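Local coordinates for heme utilization carrier protein (Escherichia coli O157:H7, PDB 6U9J) that probably binds and carries heme in the cytosol as part of heme uptake, and is probably connected with the anaerobic breakdown of heme to anaerobilin, at residues A[44-58]-A[70-84]. Sequence-based numbering, arbitrary orientation.
Sequences FDTVWDTVCEWGNVT and FSGELPSGFHRHGYF. With PO4 (phosphate ion), chain E.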
ATOM      1  N   PHE A  44       5.923   7.696  17.425  1.00 16.75           N
ATOM      2  CA  PHE A  44       5.581   7.829  16.014  1.00 17.74           C
ATOM      3  C   PHE A  44       5.939   9.199  15.452  1.00 18.71           C
ATOM      4  O   PHE A  44       6.588   9.302  14.403  1.00 18.90           O
ATOM      5  CB  PHE A  44       4.089   7.541  15.813  1.00 19.80           C
ATOM      6  CG  PHE A  44       3.648   7.632  14.378  1.00 18.23           C
ATOM      7  CD1 PHE A  44       3.198   8.839  13.848  1.00 18.41           C
ATOM      8  CD2 PHE A  44       3.688   6.515  13.561  1.00 18.76           C
ATOM      9  CE1 PHE A  44       2.819   8.924  12.526  1.00 17.61           C
ATOM     10  CE2 PHE A  44       3.298   6.599  12.237  1.00 21.51           C
ATOM     11  CZ  PHE A  44       2.862   7.802  11.727  1.00 20.54           C
ATOM     12  N   ASP A  45       5.461  10.277  16.090  1.00 17.42           N
ATOM     13  CA  ASP A  45       5.722  11.597  15.529  1.00 19.79           C
ATOM     14  C   ASP A  45       7.213  11.886  15.448  1.00 17.79           C
ATOM     15  O   ASP A  45       7.686  12.454  14.459  1.00 19.36           O
ATOM     16  CB  ASP A  45       5.028  12.680  16.361  1.00 18.50           C
ATOM     17  CG  ASP A  45       3.533  12.730  16.144  1.00 27.95           C
ATOM     18  OD1 ASP A  45       3.053  12.327  15.067  1.00 23.35           O
ATOM     19  OD2 ASP A  45       2.833  13.213  17.058  1.00 30.09           O
ATOM     20  N   THR A  46       7.967  11.538  16.497  1.00 20.35           N
ATOM     21  CA  THR A  46       9.409  11.771  16.484  1.00 20.23           C
ATOM     22  C   THR A  46      10.075  11.033  15.324  1.00 17.32           C
ATOM     23  O   THR A  46      10.897  11.608  14.601  1.00 20.03           O
ATOM     24  CB  THR A  46      10.015  11.335  17.821  1.00 25.10           C
ATOM     25  OG1 THR A  46       9.517  12.179  18.868  1.00 30.36           O
ATOM     26  CG2 THR A  46      11.531  11.420  17.791  1.00 27.08           C
ATOM     27  N   VAL A  47       9.704   9.771  15.118  1.00 20.32           N
ATOM     28  CA  VAL A  47      10.309   8.979  14.048  1.00 17.15           C
ATOM     29  C   VAL A  47       9.874   9.512  12.691  1.00 19.76           C
ATOM     30  O   VAL A  47      10.700   9.763  11.802  1.00 19.24           O
ATOM     31  CB  VAL A  47       9.939   7.494  14.204  1.00 20.11           C
ATOM     32  CG1 VAL A  47      10.366   6.697  12.967  1.00 17.30           C
ATOM     33  CG2 VAL A  47      10.556   6.921  15.487  1.00 20.23           C
ATOM     34  N   TRP A  48       8.564   9.712  12.516  1.00 18.67           N
ATOM     35  CA  TRP A  48       8.061  10.145  11.219  1.00 19.33           C
ATOM     36  C   TRP A  48       8.675  11.480  10.818  1.00 19.10           C
ATOM     37  O   TRP A  48       9.220  11.620   9.715  1.00 19.54           O
ATOM     38  CB  TRP A  48       6.526  10.240  11.249  1.00 17.78           C
ATOM     39  CG  TRP A  48       5.966  10.371   9.861  1.00 17.98           C
ATOM     40  CD1 TRP A  48       5.829  11.514   9.133  1.00 19.67           C
ATOM     41  CD2 TRP A  48       5.554   9.299   9.016  1.00 18.76           C
ATOM     42  NE1 TRP A  48       5.335  11.218   7.875  1.00 19.62           N
ATOM     43  CE2 TRP A  48       5.134   9.867   7.792  1.00 19.84           C
ATOM     44  CE3 TRP A  48       5.481   7.913   9.181  1.00 17.24           C
ATOM     45  CZ2 TRP A  48       4.667   9.085   6.728  1.00 20.51           C
ATOM     46  CZ3 TRP A  48       5.007   7.141   8.132  1.00 20.30           C
ATOM     47  CH2 TRP A  48       4.607   7.728   6.924  1.00 18.71           C
ATOM     48  N   ASP A  49       8.606  12.478  11.709  1.00 18.81           N
ATOM     49  CA  ASP A  49       9.110  13.809  11.386  1.00 23.25           C
ATOM     50  C   ASP A  49      10.615  13.805  11.116  1.00 20.16           C
ATOM     51  O   ASP A  49      11.108  14.626  10.329  1.00 21.13           O
ATOM     52  CB  ASP A  49       8.773  14.776  12.518  1.00 18.77           C
ATOM     53  CG  ASP A  49       7.278  15.089  12.606  1.00 27.49           C
ATOM     54  OD1 ASP A  49       6.515  14.687  11.701  1.00 31.79           O
ATOM     55  OD2 ASP A  49       6.875  15.705  13.606  1.00 35.54           O
ATOM     56  N   THR A  50      11.358  12.889  11.748  1.00 17.83           N
ATOM     57  CA  THR A  50      12.794  12.791  11.505  1.00 19.32           C
ATOM     58  C   THR A  50      13.083  12.249  10.109  1.00 18.18           C
ATOM     59  O   THR A  50      13.894  12.819   9.375  1.00 19.91           O
ATOM     60  CB  THR A  50      13.442  11.918  12.582  1.00 18.88           C
ATOM     61  OG1 THR A  50      13.314  12.565  13.849  1.00 20.67           O
ATOM     62  CG2 THR A  50      14.932  11.705  12.301  1.00 21.47           C
ATOM     63  N   VAL A  51      12.384  11.184   9.706  1.00 17.31           N
ATOM     64  CA  VAL A  51      12.620  10.572   8.394  1.00 17.40           C
ATOM     65  C   VAL A  51      12.250  11.532   7.273  1.00 17.21           C
ATOM     66  O   VAL A  51      12.828  11.486   6.178  1.00 18.41           O
ATOM     67  CB  VAL A  51      11.846   9.240   8.294  1.00 18.49           C
ATOM     68  CG1 VAL A  51      12.003   8.578   6.906  1.00 17.38           C
ATOM     69  CG2 VAL A  51      12.305   8.290   9.384  1.00 21.16           C
ATOM     70  N   CYS A  52      11.283  12.422   7.525  1.00 18.45           N
ATOM     71  CA  CYS A  52      10.885  13.414   6.533  1.00 19.84           C
ATOM     72  C   CYS A  52      12.035  14.317   6.107  1.00 19.64           C
ATOM     73  O   CYS A  52      11.926  15.006   5.087  1.00 22.62           O
ATOM     74  CB  CYS A  52       9.754  14.287   7.086  1.00 20.57           C
ATOM     75  SG  CYS A  52       8.133  13.472   7.117  1.00 21.29           S
ATOM     76  N   GLU A  53      13.137  14.335   6.859  1.00 20.75           N
ATOM     77  CA  GLU A  53      14.263  15.190   6.531  1.00 21.05           C
ATOM     78  C   GLU A  53      15.385  14.465   5.798  1.00 20.76           C
ATOM     79  O   GLU A  53      16.364  15.109   5.411  1.00 27.16           O
ATOM     80  CB  GLU A  53      14.820  15.818   7.808  1.00 24.01           C
ATOM     81  CG  GLU A  53      13.767  16.595   8.566  1.00 27.16           C
ATOM     82  CD  GLU A  53      14.326  17.310   9.771  1.00 38.28           C
ATOM     83  OE1 GLU A  53      14.140  18.547   9.869  1.00 35.19           O
ATOM     84  OE2 GLU A  53      14.946  16.636  10.617  1.00 40.06           O
ATOM     85  N   TRP A  54      15.255  13.155   5.578  1.00 17.56           N
ATOM     86  CA  TRP A  54      16.382  12.328   5.154  1.00 18.01           C
ATOM     87  C   TRP A  54      16.582  12.266   3.647  1.00 20.54           C
ATOM     88  O   TRP A  54      17.580  11.676   3.202  1.00 23.12           O
ATOM     89  CB  TRP A  54      16.199  10.906   5.675  1.00 20.58           C
ATOM     90  CG  TRP A  54      16.396  10.739   7.141  1.00 18.10           C
ATOM     91  CD1 TRP A  54      16.756  11.700   8.046  1.00 19.53           C
ATOM     92  CD2 TRP A  54      16.261   9.518   7.878  1.00 20.26           C
ATOM     93  NE1 TRP A  54      16.842  11.149   9.304  1.00 17.94           N
ATOM     94  CE2 TRP A  54      16.543   9.811   9.228  1.00 19.68           C
ATOM     95  CE3 TRP A  54      15.927   8.201   7.524  1.00 19.18           C
ATOM     96  CZ2 TRP A  54      16.506   8.835  10.228  1.00 19.32           C
ATOM     97  CZ3 TRP A  54      15.879   7.233   8.520  1.00 20.00           C
ATOM     98  CH2 TRP A  54      16.167   7.558   9.860  1.00 19.03           C
ATOM     99  N   GLY A  55      15.677  12.827   2.849  1.00 22.39           N
ATOM    100  CA  GLY A  55      15.771  12.652   1.407  1.00 25.97           C
ATOM    101  C   GLY A  55      14.987  11.460   0.887  1.00 23.08           C
ATOM    102  O   GLY A  55      13.976  11.073   1.479  1.00 22.03           O
ATOM    103  N   ASN A  56      15.432  10.860  -0.214  1.00 21.43           N
ATOM    104  CA  ASN A  56      14.645   9.798  -0.828  1.00 23.20           C
ATOM    105  C   ASN A  56      14.751   8.507  -0.025  1.00 22.69           C
ATOM    106  O   ASN A  56      15.845   7.951   0.147  1.00 26.21           O
ATOM    107  CB  ASN A  56      15.085   9.573  -2.270  1.00 24.72           C
ATOM    108  CG  ASN A  56      14.825  10.787  -3.150  1.00 29.38           C
ATOM    109  OD1 ASN A  56      13.729  11.351  -3.144  1.00 31.63           O
ATOM    110  ND2 ASN A  56      15.832  11.189  -3.919  1.00 43.82           N
ATOM    111  N   VAL A  57      13.606   8.028   0.455  1.00 22.78           N
ATOM    112  CA  VAL A  57      13.493   6.742   1.125  1.00 22.13           C
ATOM    113  C   VAL A  57      12.453   5.909   0.378  1.00 23.42           C
ATOM    114  O   VAL A  57      11.747   6.405  -0.498  1.00 28.40           O
ATOM    115  CB  VAL A  57      13.121   6.892   2.615  1.00 19.51           C
ATOM    116  CG1 VAL A  57      14.232   7.636   3.372  1.00 20.95           C
ATOM    117  CG2 VAL A  57      11.774   7.609   2.789  1.00 20.28           C
ATOM    118  N   THR A  58      12.357   4.631   0.734  1.00 20.29           N
ATOM    119  CA  THR A  58      11.354   3.738   0.167  1.00 18.99           C
ATOM    120  C   THR A  58      10.358   3.323   1.239  1.00 19.22           C
ATOM    121  O   THR A  58      10.726   2.670   2.222  1.00 21.25           O
ATOM    122  CB  THR A  58      11.996   2.502  -0.455  1.00 22.31           C
ATOM    123  OG1 THR A  58      12.951   2.912  -1.442  1.00 28.37           O
ATOM    124  CG2 THR A  58      10.922   1.618  -1.105  1.00 26.80           C
ATOM    125  N   PHE A  70       7.053   3.102  -2.575  1.00 20.48           N
ATOM    126  CA  PHE A  70       7.180   4.464  -3.074  0.57 22.00           C
ATOM    127  C   PHE A  70       8.554   4.992  -2.711  1.00 24.48           C
ATOM    128  O   PHE A  70       8.909   5.048  -1.531  1.00 27.27           O
ATOM    129  CB  PHE A  70       6.118   5.400  -2.500  0.57 24.22           C
ATOM    130  CG  PHE A  70       6.335   6.846  -2.876  0.57 24.90           C
ATOM    131  CD1 PHE A  70       5.939   7.316  -4.117  0.57 30.97           C
ATOM    132  CD2 PHE A  70       6.935   7.732  -1.992  0.57 24.94           C
ATOM    133  CE1 PHE A  70       6.138   8.639  -4.472  0.57 29.42           C
ATOM    134  CE2 PHE A  70       7.135   9.059  -2.340  0.57 30.32           C
ATOM    135  CZ  PHE A  70       6.734   9.511  -3.582  0.57 34.76           C
ATOM    136  N   SER A  71       9.318   5.377  -3.725  1.00 26.03           N
ATOM    137  CA  SER A  71      10.641   5.947  -3.538  1.00 26.67           C
ATOM    138  C   SER A  71      10.530   7.459  -3.681  1.00 30.06           C
ATOM    139  O   SER A  71      10.074   7.957  -4.716  1.00 32.89           O
ATOM    140  CB  SER A  71      11.628   5.363  -4.551  1.00 29.31           C
ATOM    141  OG  SER A  71      12.911   5.940  -4.413  1.00 39.33           O
ATOM    142  N   GLY A  72      10.931   8.178  -2.644  1.00 24.71           N
ATOM    143  CA  GLY A  72      10.878   9.623  -2.642  1.00 24.03           C
ATOM    144  C   GLY A  72      10.867  10.130  -1.214  1.00 23.20           C
ATOM    145  O   GLY A  72      10.969   9.365  -0.261  1.00 22.15           O
ATOM    146  N   GLU A  73      10.723  11.443  -1.087  1.00 22.52           N
ATOM    147  CA  GLU A  73      10.721  12.033   0.239  1.00 23.35           C
ATOM    148  C   GLU A  73       9.455  11.633   0.985  1.00 24.43           C
ATOM    149  O   GLU A  73       8.363  11.595   0.410  1.00 24.10           O
ATOM    150  CB  GLU A  73      10.829  13.551   0.134  1.00 27.01           C
ATOM    151  CG  GLU A  73      12.160  14.003  -0.443  1.00 31.99           C
ATOM    152  CD  GLU A  73      12.381  15.501  -0.324  1.00 45.07           C
ATOM    153  OE1 GLU A  73      11.383  16.256  -0.306  1.00 48.78           O
ATOM    154  OE2 GLU A  73      13.557  15.920  -0.263  1.00 46.60           O
ATOM    155  N   LEU A  74       9.606  11.322   2.274  1.00 21.67           N
ATOM    156  CA  LEU A  74       8.453  10.972   3.091  1.00 21.38           C
ATOM    157  C   LEU A  74       7.581  12.206   3.297  1.00 21.50           C
ATOM    158  O   LEU A  74       8.085  13.242   3.746  1.00 21.39           O
ATOM    159  CB  LEU A  74       8.913  10.415   4.442  1.00 18.92           C
ATOM    160  CG  LEU A  74       7.857   9.625   5.213  1.00 19.68           C
ATOM    161  CD1 LEU A  74       7.554   8.315   4.494  1.00 19.84           C
ATOM    162  CD2 LEU A  74       8.267   9.386   6.665  1.00 18.05           C
ATOM    163  N   PRO A  75       6.285  12.154   2.970  1.00 19.05           N
ATOM    164  CA  PRO A  75       5.425  13.323   3.185  1.00 21.36           C
ATOM    165  C   PRO A  75       5.199  13.585   4.664  1.00 18.46           C
ATOM    166  O   PRO A  75       5.122  12.657   5.474  1.00 22.14           O
ATOM    167  CB  PRO A  75       4.117  12.946   2.477  1.00 23.17           C
ATOM    168  CG  PRO A  75       4.120  11.469   2.388  1.00 28.51           C
ATOM    169  CD  PRO A  75       5.565  11.022   2.365  1.00 20.27           C
ATOM    170  N   SER A  76       5.104  14.866   5.011  1.00 22.28           N
ATOM    171  CA  SER A  76       4.666  15.241   6.341  1.00 25.05           C
ATOM    172  C   SER A  76       3.186  14.901   6.515  1.00 21.95           C
ATOM    173  O   SER A  76       2.463  14.618   5.552  1.00 21.65           O
ATOM    174  CB  SER A  76       4.885  16.733   6.575  1.00 23.92           C
ATOM    175  OG  SER A  76       3.919  17.501   5.876  1.00 31.81           O
ATOM    176  N   GLY A  77       2.730  14.923   7.765  1.00 20.94           N
ATOM    177  CA  GLY A  77       1.335  14.632   8.020  1.00 21.92           C
ATOM    178  C   GLY A  77       0.819  15.357   9.244  1.00 25.05           C
ATOM    179  O   GLY A  77       1.573  15.992   9.985  1.00 25.76           O
ATOM    180  N   PHE A  78      -0.488  15.239   9.451  1.00 23.98           N
ATOM    181  CA  PHE A  78      -1.151  15.842  10.600  1.00 20.09           C
ATOM    182  C   PHE A  78      -2.168  14.860  11.160  1.00 22.33           C
ATOM    183  O   PHE A  78      -2.768  14.075  10.418  1.00 22.04           O
ATOM    184  CB  PHE A  78      -1.844  17.172  10.224  1.00 24.47           C
ATOM    185  CG  PHE A  78      -2.879  17.037   9.137  1.00 28.11           C
ATOM    186  CD1 PHE A  78      -2.506  17.043   7.795  1.00 26.79           C
ATOM    187  CD2 PHE A  78      -4.222  16.894   9.456  1.00 26.96           C
ATOM    188  CE1 PHE A  78      -3.452  16.903   6.795  1.00 25.38           C
ATOM    189  CE2 PHE A  78      -5.190  16.764   8.457  1.00 22.99           C
ATOM    190  CZ  PHE A  78      -4.806  16.779   7.127  1.00 25.87           C
ATOM    191  N   HIS A  79      -2.373  14.917  12.477  1.00 21.21           N
ATOM    192  CA  HIS A  79      -3.334  14.052  13.147  1.00 17.98           C
ATOM    193  C   HIS A  79      -4.715  14.702  13.156  1.00 21.57           C
ATOM    194  O   HIS A  79      -4.839  15.894  13.455  1.00 25.23           O
ATOM    195  CB  HIS A  79      -2.893  13.756  14.582  1.00 18.27           C
ATOM    196  CG  HIS A  79      -1.626  12.958  14.676  1.00 20.53           C
ATOM    197  ND1 HIS A  79      -1.615  11.585  14.675  1.00 22.40           N
ATOM    198  CD2 HIS A  79      -0.340  13.352  14.822  1.00 22.07           C
ATOM    199  CE1 HIS A  79      -0.364  11.158  14.787  1.00 22.29           C
ATOM    200  NE2 HIS A  79       0.427  12.210  14.869  1.00 20.83           N
ATOM    201  N   ARG A  80      -5.746  13.915  12.848  1.00 20.31           N
ATOM    202  CA  ARG A  80      -7.135  14.392  12.914  1.00 21.01           C
ATOM    203  C   ARG A  80      -8.052  13.190  13.086  1.00 25.45           C
ATOM    204  O   ARG A  80      -8.043  12.278  12.251  1.00 27.91           O
ATOM    205  CB  ARG A  80      -7.489  15.181  11.654  1.00 20.60           C
ATOM    206  CG  ARG A  80      -8.732  16.077  11.789  1.00 22.97           C
ATOM    207  CD  ARG A  80      -9.158  16.569  10.412  1.00 33.55           C
ATOM    208  NE  ARG A  80     -10.493  17.159  10.431  1.00 41.48           N
ATOM    209  CZ  ARG A  80     -10.728  18.461  10.539  1.00 33.41           C
ATOM    210  NH1 ARG A  80      -9.713  19.308  10.632  1.00 30.64           N
ATOM    211  NH2 ARG A  80     -11.983  18.909  10.545  1.00 28.96           N
ATOM    212  N   HIS A  81      -8.827  13.174  14.177  1.00 28.51           N
ATOM    213  CA  HIS A  81      -9.848  12.148  14.410  1.00 31.52           C
ATOM    214  C   HIS A  81      -9.282  10.732  14.357  1.00 34.70           C
ATOM    215  O   HIS A  81      -9.913   9.809  13.834  1.00 30.21           O
ATOM    216  CB  HIS A  81     -11.000  12.283  13.412  1.00 37.27           C
ATOM    217  CG  HIS A  81     -11.849  13.491  13.634  1.00 38.70           C
ATOM    218  ND1 HIS A  81     -12.328  13.841  14.877  1.00 49.16           N
ATOM    219  CD2 HIS A  81     -12.314  14.425  12.772  1.00 38.44           C
ATOM    220  CE1 HIS A  81     -13.042  14.947  14.774  1.00 52.89           C
ATOM    221  NE2 HIS A  81     -13.050  15.321  13.508  1.00 51.82           N
ATOM    222  N   GLY A  82      -8.085  10.552  14.911  1.00 25.12           N
ATOM    223  CA  GLY A  82      -7.478   9.243  14.988  1.00 28.09           C
ATOM    224  C   GLY A  82      -6.641   8.841  13.793  1.00 26.43           C
ATOM    225  O   GLY A  82      -5.919   7.837  13.875  1.00 34.88           O
ATOM    226  N   TYR A  83      -6.709   9.572  12.687  1.00 23.06           N
ATOM    227  CA  TYR A  83      -5.865   9.292  11.532  1.00 23.00           C
ATOM    228  C   TYR A  83      -4.656  10.214  11.525  1.00 22.87           C
ATOM    229  O   TYR A  83      -4.732  11.378  11.929  1.00 23.58           O
ATOM    230  CB  TYR A  83      -6.638   9.497  10.224  1.00 28.02           C
ATOM    231  CG  TYR A  83      -7.577   8.381   9.838  1.00 34.14           C
ATOM    232  CD1 TYR A  83      -7.095   7.137   9.462  1.00 39.81           C
ATOM    233  CD2 TYR A  83      -8.949   8.582   9.836  1.00 37.10           C
ATOM    234  CE1 TYR A  83      -7.962   6.119   9.097  1.00 43.35           C
ATOM    235  CE2 TYR A  83      -9.820   7.574   9.477  1.00 42.33           C
ATOM    236  CZ  TYR A  83      -9.320   6.345   9.109  1.00 44.51           C
ATOM    237  OH  TYR A  83     -10.187   5.337   8.751  1.00 52.49           O
ATOM    238  N   PHE A  84      -3.539   9.695  11.029  1.00 18.59           N
ATOM    239  CA  PHE A  84      -2.422  10.529  10.618  1.00 16.78           C
ATOM    240  C   PHE A  84      -2.524  10.716   9.107  1.00 23.50           C
ATOM    241  O   PHE A  84      -2.390   9.754   8.342  1.00 19.94           O
ATOM    242  CB  PHE A  84      -1.101   9.891  11.030  1.00 18.68           C
ATOM    243  CG  PHE A  84       0.087  10.741  10.760  1.00 19.24           C
ATOM    244  CD1 PHE A  84       0.296  11.924  11.445  1.00 21.93           C
ATOM    245  CD2 PHE A  84       1.043  10.333   9.826  1.00 20.87           C
ATOM    246  CE1 PHE A  84       1.418  12.702  11.196  1.00 21.56           C
ATOM    247  CE2 PHE A  84       2.162  11.104   9.576  1.00 19.49           C
ATOM    248  CZ  PHE A  84       2.366  12.277  10.259  1.00 19.93           C
TER
HETATM  249  P   PO4 E 201      15.829   4.827  -3.520  1.00 89.38           P
HETATM  250  O1  PO4 E 201      14.746   5.249  -2.541  1.00 41.42           O
HETATM  251  O2  PO4 E 201      15.227   4.651  -4.896  1.00 77.20           O
HETATM  252  O3  PO4 E 201      16.912   5.883  -3.569  1.00 57.34           O
HETATM  253  O4  PO4 E 201      16.444   3.515  -3.090  1.00 50.51           O
HETATM  254  O   HOH W   1       4.888  15.536   9.839  1.00 34.38           O
HETATM  255  O   HOH W   2      12.218  11.688   3.500  1.00 22.23           O
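His79 NE2 donates to Asp45 OD1 at 2.6 Å, a nearly straight His-carboxylate bond that takes the syn lone pair of the oxygen and lies in the imidazole plane. It ties helix 44-51 to strand 77-80, the first strand of the small antiparallel sheet in this ChuX/HutX fold. One helical turn on, Trp48 NE1 donates a hydrogen bond to Pro75 O at 2.8 Å, which pins the indole by its edge to the connection between the two sheets. At the far end Val57 and Gly72 form an antiparallel hydrogen-bonded pair that carries the 56-62/66-71 hairpin up to the corner at Gly72. Between the Trp48 and Val57 bonds a water accepts from Leu74 N and donates to both Val51 O and Gly55 O, joining the two ends of the bend after the helix to the connection.

The packing centres on Trp48, whose CG stands anti to the backbone N (chi1 -167°) and sends the indole across to the other segment. Ile96 of strand 92-96 and Phe121 of strand 114-122 also touch this side chain. Phe84 sets its CE2 edge against one indole face, with the planes 75° apart, while its own face takes the edge of Phe44 in a second T-shaped pair. Over the Trp48 face opposite Phe84 lies Leu74: its CD2 sits 3.6 Å from the centroid of the six-membered ring of Trp48, a CH-pi contact, and meets Val51 CG1 at 3.8 Å.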